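Local coordinates for actin-related protein 8 (Homo sapiens, PDB 4FO0) that binds ATP with low basal ATPase activity, does not polymerise, and is a proposed core subunit of the INO80 chromatin-remodelling complex, at residues L274-Y278 against L478-A483; G295-R299 against L345-R349. The contacts are given in a common frame with arbitrary orientation. Residue numbers count along the deposited sequence, not the author numbering.

Contact 1: L274-Y278 against L478-A483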
ATOM      1  N   LEU A 274       8.571   1.968 -12.999  1.00 42.80           N
ATOM      2  CA  LEU A 274       9.408   1.328 -11.986  1.00 35.86           C
ATOM      3  C   LEU A 274       8.529   0.779 -10.893  1.00 41.92           C
ATOM      4  O   LEU A 274       7.572   1.431 -10.468  1.00 41.15           O
ATOM      5  CB  LEU A 274      10.363   2.321 -11.345  1.00 36.40           C
ATOM      6  CG  LEU A 274      11.600   2.719 -12.139  1.00 41.32           C
ATOM      7  CD1 LEU A 274      11.931   4.157 -11.853  1.00 46.22           C
ATOM      8  CD2 LEU A 274      12.760   1.840 -11.748  1.00 61.50           C
ATOM      9  N   CYS A 275       8.845  -0.422 -10.437  1.00 30.15           N
ATOM     10  CA  CYS A 275       8.248  -0.898  -9.214  1.00 37.65           C
ATOM     11  C   CYS A 275       9.318  -1.269  -8.191  1.00 34.26           C
ATOM     12  O   CYS A 275      10.238  -2.033  -8.474  1.00 38.72           O
ATOM     13  CB  CYS A 275       7.268  -2.041  -9.459  1.00 44.97           C
ATOM     14  SG  CYS A 275       6.194  -2.306  -8.014  1.00 52.01           S
ATOM     15  N   LEU A 276       9.192  -0.694  -7.001  1.00 32.98           N
ATOM     16  CA  LEU A 276      10.143  -0.935  -5.933  1.00 40.70           C
ATOM     17  C   LEU A 276       9.461  -1.802  -4.898  1.00 43.07           C
ATOM     18  O   LEU A 276       8.297  -1.566  -4.557  1.00 36.64           O
ATOM     19  CB  LEU A 276      10.569   0.383  -5.301  1.00 33.37           C
ATOM     20  CG  LEU A 276      10.799   1.486  -6.337  1.00 37.22           C
ATOM     21  CD1 LEU A 276      10.934   2.855  -5.670  1.00 38.75           C
ATOM     22  CD2 LEU A 276      12.029   1.162  -7.173  1.00 35.06           C
ATOM     23  N   ALA A 277      10.193  -2.798  -4.408  1.00 29.45           N
ATOM     24  CA  ALA A 277       9.670  -3.759  -3.449  1.00 31.77           C
ATOM     25  C   ALA A 277       9.769  -3.307  -1.988  1.00 33.27           C
ATOM     26  O   ALA A 277      10.287  -4.035  -1.141  1.00 41.38           O
ATOM     27  CB  ALA A 277      10.365  -5.104  -3.620  1.00 37.70           C
ATOM     28  N   TYR A 278       9.262  -2.122  -1.687  1.00 25.57           N
ATOM     29  CA  TYR A 278       9.145  -1.713  -0.298  1.00 35.48           C
ATOM     30  C   TYR A 278       8.068  -0.657  -0.200  1.00 35.16           C
ATOM     31  O   TYR A 278       7.714  -0.056  -1.208  1.00 29.37           O
ATOM     32  CB  TYR A 278      10.470  -1.188   0.227  1.00 23.05           C
ATOM     33  CG  TYR A 278      10.949   0.052  -0.492  1.00 29.97           C
ATOM     34  CD1 TYR A 278      11.893  -0.030  -1.524  1.00 29.83           C
ATOM     35  CD2 TYR A 278      10.463   1.300  -0.146  1.00 33.63           C
ATOM     36  CE1 TYR A 278      12.331   1.092  -2.175  1.00 31.96           C
ATOM     37  CE2 TYR A 278      10.897   2.443  -0.797  1.00 37.56           C
ATOM     38  CZ  TYR A 278      11.826   2.336  -1.812  1.00 43.42           C
ATOM     39  OH  TYR A 278      12.247   3.482  -2.453  1.00 42.24           O
ATOM     40  N   LEU A 478      16.406   1.253  -4.607  1.00 39.71           N
ATOM     41  CA  LEU A 478      16.497   2.590  -5.142  1.00 43.02           C
ATOM     42  C   LEU A 478      15.593   3.510  -4.339  1.00 38.25           C
ATOM     43  O   LEU A 478      14.404   3.237  -4.182  1.00 44.88           O
ATOM     44  CB  LEU A 478      16.044   2.551  -6.604  1.00 38.01           C
ATOM     45  CG  LEU A 478      16.265   3.790  -7.440  1.00 47.58           C
ATOM     46  CD1 LEU A 478      17.747   4.013  -7.548  1.00 33.36           C
ATOM     47  CD2 LEU A 478      15.636   3.600  -8.794  1.00 46.17           C
ATOM     48  N   GLY A 479      16.150   4.597  -3.826  1.00 32.63           N
ATOM     49  CA  GLY A 479      15.366   5.532  -3.041  1.00 32.45           C
ATOM     50  C   GLY A 479      14.239   6.166  -3.841  1.00 40.98           C
ATOM     51  O   GLY A 479      14.297   6.303  -5.063  1.00 41.44           O
ATOM     52  N   LEU A 480      13.198   6.567  -3.136  1.00 47.34           N
ATOM     53  CA  LEU A 480      12.003   7.068  -3.784  1.00 43.71           C
ATOM     54  C   LEU A 480      12.285   8.250  -4.742  1.00 43.61           C
ATOM     55  O   LEU A 480      11.823   8.255  -5.879  1.00 41.20           O
ATOM     56  CB  LEU A 480      10.976   7.413  -2.714  1.00 36.09           C
ATOM     57  CG  LEU A 480       9.624   7.929  -3.182  1.00 52.36           C
ATOM     58  CD1 LEU A 480       9.046   6.988  -4.200  1.00 48.28           C
ATOM     59  CD2 LEU A 480       8.707   8.059  -1.983  1.00 43.28           C
ATOM     60  N   ASP A 481      13.066   9.227  -4.291  1.00 40.47           N
ATOM     61  CA  ASP A 481      13.394  10.397  -5.108  1.00 42.01           C
ATOM     62  C   ASP A 481      14.242  10.081  -6.355  1.00 48.86           C
ATOM     63  O   ASP A 481      13.976  10.599  -7.437  1.00 44.16           O
ATOM     64  CB  ASP A 481      14.061  11.486  -4.254  1.00 38.60           C
ATOM     65  CG  ASP A 481      15.289  10.982  -3.482  1.00 57.82           C
ATOM     66  OD1 ASP A 481      15.504   9.750  -3.376  1.00 57.56           O
ATOM     67  OD2 ASP A 481      16.036  11.835  -2.959  1.00 60.68           O
ATOM     68  N   LYS A 482      15.262   9.243  -6.192  1.00 42.68           N
ATOM     69  CA  LYS A 482      16.054   8.757  -7.313  1.00 39.84           C
ATOM     70  C   LYS A 482      15.189   8.043  -8.356  1.00 48.06           C
ATOM     71  O   LYS A 482      15.391   8.212  -9.562  1.00 48.00           O
ATOM     72  CB  LYS A 482      17.143   7.805  -6.813  1.00 35.69           C
ATOM     73  CG  LYS A 482      18.142   8.457  -5.900  1.00 35.30           C
ATOM     74  CD  LYS A 482      19.227   7.490  -5.435  1.00 65.61           C
ATOM     75  CE  LYS A 482      20.097   8.116  -4.336  1.00 67.93           C
ATOM     76  NZ  LYS A 482      19.303   8.457  -3.095  1.00 92.96           N
ATOM     77  N   ALA A 483      14.239   7.239  -7.885  1.00 37.45           N
ATOM     78  CA  ALA A 483      13.324   6.527  -8.764  1.00 36.31           C
ATOM     79  C   ALA A 483      12.444   7.494  -9.544  1.00 42.31           C
ATOM     80  O   ALA A 483      12.244   7.342 -10.749  1.00 43.29           O
ATOM     81  CB  ALA A 483      12.461   5.603  -7.967  1.00 33.05           C
TER
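Residues 274-276 form a short beta strand, and residues 478-483 run from a loop into the first turn of a helix. The backbones stay apart: the closest CA pairs, Leu274 with Ala483 and Leu276 with Leu478, are each separated by 7.3 Å. Gly479 is the N-cap, and Gly479 O accepts the first helical hydrogen bond from Ala483 N at 3.0 Å. After the strand the chain bends through an inverse gamma turn centred on Ala277.

The alternation of the strand sends the CB atoms of Leu274 and Leu276 toward the helix start, while Cys275 takes no part. Leu276 CD1 lies 3.9 Å from Ala483 CB, and Leu276 CD2 lies 4.3 Å from Leu478 CB. Leu274 CD1 reaches the same alanine, 4.2 Å from Ala483 CB. The small Ala483 side chain thus lets both leucines come close to the helix.

Tyr278 supplies the polar link. Tyr278 OH donates a hydrogen bond to Leu478 O at 2.8 Å, with the acceptor near the plane of the ring. This ties the phenol to the backbone just before the N-cap. Tyr278 OH also lies 4.1 Å from Leu480 CB.

Asp481 forms a salt bridge with Arg523. The side chain of Leu480 also approaches Val253, an ATP-binding residue, and the Tyr278 side chain lies about 9 Å from the bound ATP. The contact packs the start of helix 480-489 on strand 274-276, which strands 258-264 and 375-377 flank in the six-stranded mixed sheet of an actin-type ATPase fold, close to the nucleotide site.

Contact 2: G295-R299 against L345-R349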
ATOM      1  N   GLY A 295      14.686   1.824  23.924  1.00 37.36           N
ATOM      2  CA  GLY A 295      14.029   1.226  25.079  1.00 45.53           C
ATOM      3  C   GLY A 295      12.506   1.140  25.036  1.00 46.04           C
ATOM      4  O   GLY A 295      11.827   1.360  26.040  1.00 57.79           O
ATOM      5  N   PHE A 296      11.974   0.820  23.866  1.00 51.77           N
ATOM      6  CA  PHE A 296      10.543   0.602  23.660  1.00 46.38           C
ATOM      7  C   PHE A 296       9.924  -0.237  24.776  1.00 47.85           C
ATOM      8  O   PHE A 296      10.287  -1.405  24.960  1.00 45.99           O
ATOM      9  CB  PHE A 296      10.359  -0.107  22.323  1.00 32.64           C
ATOM     10  CG  PHE A 296       8.945  -0.248  21.901  1.00 45.59           C
ATOM     11  CD1 PHE A 296       8.130   0.874  21.773  1.00 42.60           C
ATOM     12  CD2 PHE A 296       8.425  -1.506  21.603  1.00 40.44           C
ATOM     13  CE1 PHE A 296       6.805   0.740  21.361  1.00 43.67           C
ATOM     14  CE2 PHE A 296       7.115  -1.648  21.192  1.00 30.30           C
ATOM     15  CZ  PHE A 296       6.300  -0.522  21.065  1.00 27.31           C
ATOM     16  N   PRO A 297       8.965   0.345  25.507  1.00 41.79           N
ATOM     17  CA  PRO A 297       8.550  -0.245  26.782  1.00 39.23           C
ATOM     18  C   PRO A 297       7.725  -1.521  26.619  1.00 58.05           C
ATOM     19  O   PRO A 297       7.626  -2.293  27.564  1.00 52.92           O
ATOM     20  CB  PRO A 297       7.720   0.867  27.435  1.00 41.38           C
ATOM     21  CG  PRO A 297       7.595   1.969  26.400  1.00 43.74           C
ATOM     22  CD  PRO A 297       8.073   1.437  25.100  1.00 44.40           C
ATOM     23  N   TYR A 298       7.138  -1.744  25.449  1.00 51.62           N
ATOM     24  CA  TYR A 298       6.411  -2.986  25.209  1.00 45.47           C
ATOM     25  C   TYR A 298       7.398  -4.086  24.788  1.00 45.60           C
ATOM     26  O   TYR A 298       7.628  -4.331  23.607  1.00 55.05           O
ATOM     27  CB  TYR A 298       5.313  -2.773  24.163  1.00 44.33           C
ATOM     28  CG  TYR A 298       4.537  -4.017  23.791  1.00 62.84           C
ATOM     29  CD1 TYR A 298       4.366  -5.058  24.698  1.00 56.29           C
ATOM     30  CD2 TYR A 298       3.990  -4.159  22.520  1.00 47.86           C
ATOM     31  CE1 TYR A 298       3.664  -6.203  24.346  1.00 50.35           C
ATOM     32  CE2 TYR A 298       3.286  -5.294  22.167  1.00 39.99           C
ATOM     33  CZ  TYR A 298       3.123  -6.311  23.082  1.00 43.71           C
ATOM     34  OH  TYR A 298       2.417  -7.437  22.727  1.00 50.24           O
ATOM     35  N   ARG A 299       7.918  -4.815  25.726  1.00 36.62           N
ATOM     36  CA  ARG A 299       9.043  -5.626  25.448  1.00 40.64           C
ATOM     37  C   ARG A 299       8.715  -6.967  24.892  1.00 43.73           C
ATOM     38  O   ARG A 299       9.568  -7.637  24.424  1.00 55.57           O
ATOM     39  CB  ARG A 299       9.852  -5.810  26.697  1.00 42.86           C
ATOM     40  CG  ARG A 299      10.683  -4.623  27.072  1.00 59.62           C
ATOM     41  CD  ARG A 299      10.407  -4.226  28.493  1.00 72.33           C
ATOM     42  NE  ARG A 299      10.759  -2.841  28.756  1.00 99.89           N
ATOM     43  CZ  ARG A 299      10.229  -2.112  29.731  1.00108.97           C
ATOM     44  NH1 ARG A 299       9.304  -2.628  30.517  1.00103.66           N
ATOM     45  NH2 ARG A 299      10.599  -0.852  29.901  1.00 84.87           N
ATOM     46  N   LEU A 345      -1.861   1.810  28.992  1.00 40.79           N
ATOM     47  CA  LEU A 345      -1.351   3.100  28.547  1.00 39.78           C
ATOM     48  C   LEU A 345       0.128   3.228  28.893  1.00 44.82           C
ATOM     49  O   LEU A 345       0.508   3.079  30.050  1.00 38.55           O
ATOM     50  CB  LEU A 345      -2.114   4.233  29.204  1.00 34.30           C
ATOM     51  CG  LEU A 345      -1.560   5.595  28.825  1.00 45.21           C
ATOM     52  CD1 LEU A 345      -1.958   5.905  27.397  1.00 32.66           C
ATOM     53  CD2 LEU A 345      -2.069   6.647  29.779  1.00 26.45           C
ATOM     54  N   TYR A 346       0.942   3.504  27.875  1.00 41.03           N
ATOM     55  CA  TYR A 346       2.393   3.611  28.000  1.00 38.14           C
ATOM     56  C   TYR A 346       2.906   5.041  27.804  1.00 44.93           C
ATOM     57  O   TYR A 346       2.553   5.716  26.828  1.00 40.44           O
ATOM     58  CB  TYR A 346       3.067   2.747  26.940  1.00 35.14           C
ATOM     59  CG  TYR A 346       3.091   1.267  27.229  1.00 37.82           C
ATOM     60  CD1 TYR A 346       4.180   0.692  27.878  1.00 38.79           C
ATOM     61  CD2 TYR A 346       2.056   0.437  26.814  1.00 35.48           C
ATOM     62  CE1 TYR A 346       4.230  -0.663  28.130  1.00 37.76           C
ATOM     63  CE2 TYR A 346       2.091  -0.933  27.071  1.00 36.38           C
ATOM     64  CZ  TYR A 346       3.180  -1.472  27.731  1.00 44.55           C
ATOM     65  OH  TYR A 346       3.240  -2.822  27.993  1.00 56.29           O
ATOM     66  N   GLN A 347       3.746   5.495  28.729  1.00 43.43           N
ATOM     67  CA  GLN A 347       4.558   6.692  28.506  1.00 43.00           C
ATOM     68  C   GLN A 347       5.850   6.300  27.811  1.00 49.07           C
ATOM     69  O   GLN A 347       6.481   5.297  28.160  1.00 44.88           O
ATOM     70  CB  GLN A 347       4.942   7.363  29.827  1.00 46.34           C
ATOM     71  CG  GLN A 347       3.794   7.672  30.747  1.00 48.70           C
ATOM     72  CD  GLN A 347       2.745   8.525  30.078  1.00 56.81           C
ATOM     73  OE1 GLN A 347       3.045   9.575  29.504  1.00 67.17           O
ATOM     74  NE2 GLN A 347       1.499   8.073  30.137  1.00 51.15           N
ATOM     75  N   PHE A 348       6.268   7.076  26.825  1.00 50.30           N
ATOM     76  CA  PHE A 348       7.687   7.016  26.502  1.00 56.10           C
ATOM     77  C   PHE A 348       8.235   8.140  25.673  1.00 42.71           C
ATOM     78  O   PHE A 348       7.494   8.949  25.105  1.00 38.62           O
ATOM     79  CB  PHE A 348       8.118   5.653  25.975  1.00 63.47           C
ATOM     80  CG  PHE A 348       8.010   5.507  24.507  1.00 46.71           C
ATOM     81  CD1 PHE A 348       8.977   4.782  23.809  1.00 60.49           C
ATOM     82  CD2 PHE A 348       6.934   6.042  23.822  1.00 59.02           C
ATOM     83  CE1 PHE A 348       8.885   4.615  22.446  1.00 59.11           C
ATOM     84  CE2 PHE A 348       6.832   5.888  22.449  1.00 64.41           C
ATOM     85  CZ  PHE A 348       7.807   5.172  21.763  1.00 62.54           C
ATOM     86  N   ARG A 349       9.558   8.198  25.651  1.00 41.62           N
ATOM     87  CA  ARG A 349      10.252   9.340  25.081  1.00 46.24           C
ATOM     88  C   ARG A 349      10.878   8.988  23.737  1.00 37.07           C
ATOM     89  O   ARG A 349      11.579   7.988  23.621  1.00 38.72           O
ATOM     90  CB  ARG A 349      11.307   9.802  26.062  1.00 48.54           C
ATOM     91  CG  ARG A 349      11.583  11.264  26.014  1.00 59.69           C
ATOM     92  CD  ARG A 349      12.433  11.637  27.202  1.00 57.31           C
ATOM     93  NE  ARG A 349      11.617  12.227  28.253  1.00 61.88           N
ATOM     94  CZ  ARG A 349      12.075  12.516  29.463  1.00 61.11           C
ATOM     95  NH1 ARG A 349      13.339  12.245  29.766  1.00 64.29           N
ATOM     96  NH2 ARG A 349      11.274  13.062  30.367  1.00 57.00           N
TER
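Pro297 sits at the centre of this contact, its ring between the side chains of Tyr346 and Phe348. Pro297 CB is 3.6 Å from Tyr346 CD1, and Pro297 CD is 3.7 Å from Phe348 CD1. Tyr346 and Phe348 are alternate residues of a strand, so both CB atoms point toward the loop. Their chi1 wells differ: m (-77°) for Tyr346, p (90°) for Phe348. Gln347 CB points away, and its NE2 hydrogen-bonds to Glu333.

Phe296 starts away from the strand at its CB. Its t rotamer (chi1 -173°) still brings the ring to Phe348, with Phe296 CD1 3.9 Å from Phe348 CE1. The rings form an offset edge-to-face pair, centroids 6.0 Å apart and planes at 68°, with the edge of Phe296 toward the face of Phe348. Tyr298 CB lies 4.4 Å from Tyr346 CZ. The t rotamer of Tyr298 leads its hydroxyl away from the strand, to a hydrogen bond with Asp308.

Gly295, with positive phi, is the C-prime residue of a Schellman motif ending helix 280-293. Beyond it, Phe296, Pro297 and Tyr298 pack on the middle strand, 343-350, of a three-stranded antiparallel sheet.

Overall arrangement
Both contacts are largely buried, but they lie in different parts of the fold. The centre of contact 1 is about 14 Å from the centre of the chain, close to the nucleotide site. The centre of contact 2 is about 27 Å from the chain centre, away from the annotated sites. The two contact centres are about 32 Å apart, and the contacts do not touch. Helix 280-293 follows soon after the first segment of contact 1 and leads into the loop of contact 2. The sheets differ: contact 1 uses a six-stranded mixed sheet, contact 2 a three-stranded antiparallel one. Contact 1 combines aliphatic packing with one hydrogen bond; contact 2 relies on aromatic rings and proline, with no hydrogen bond across its segments.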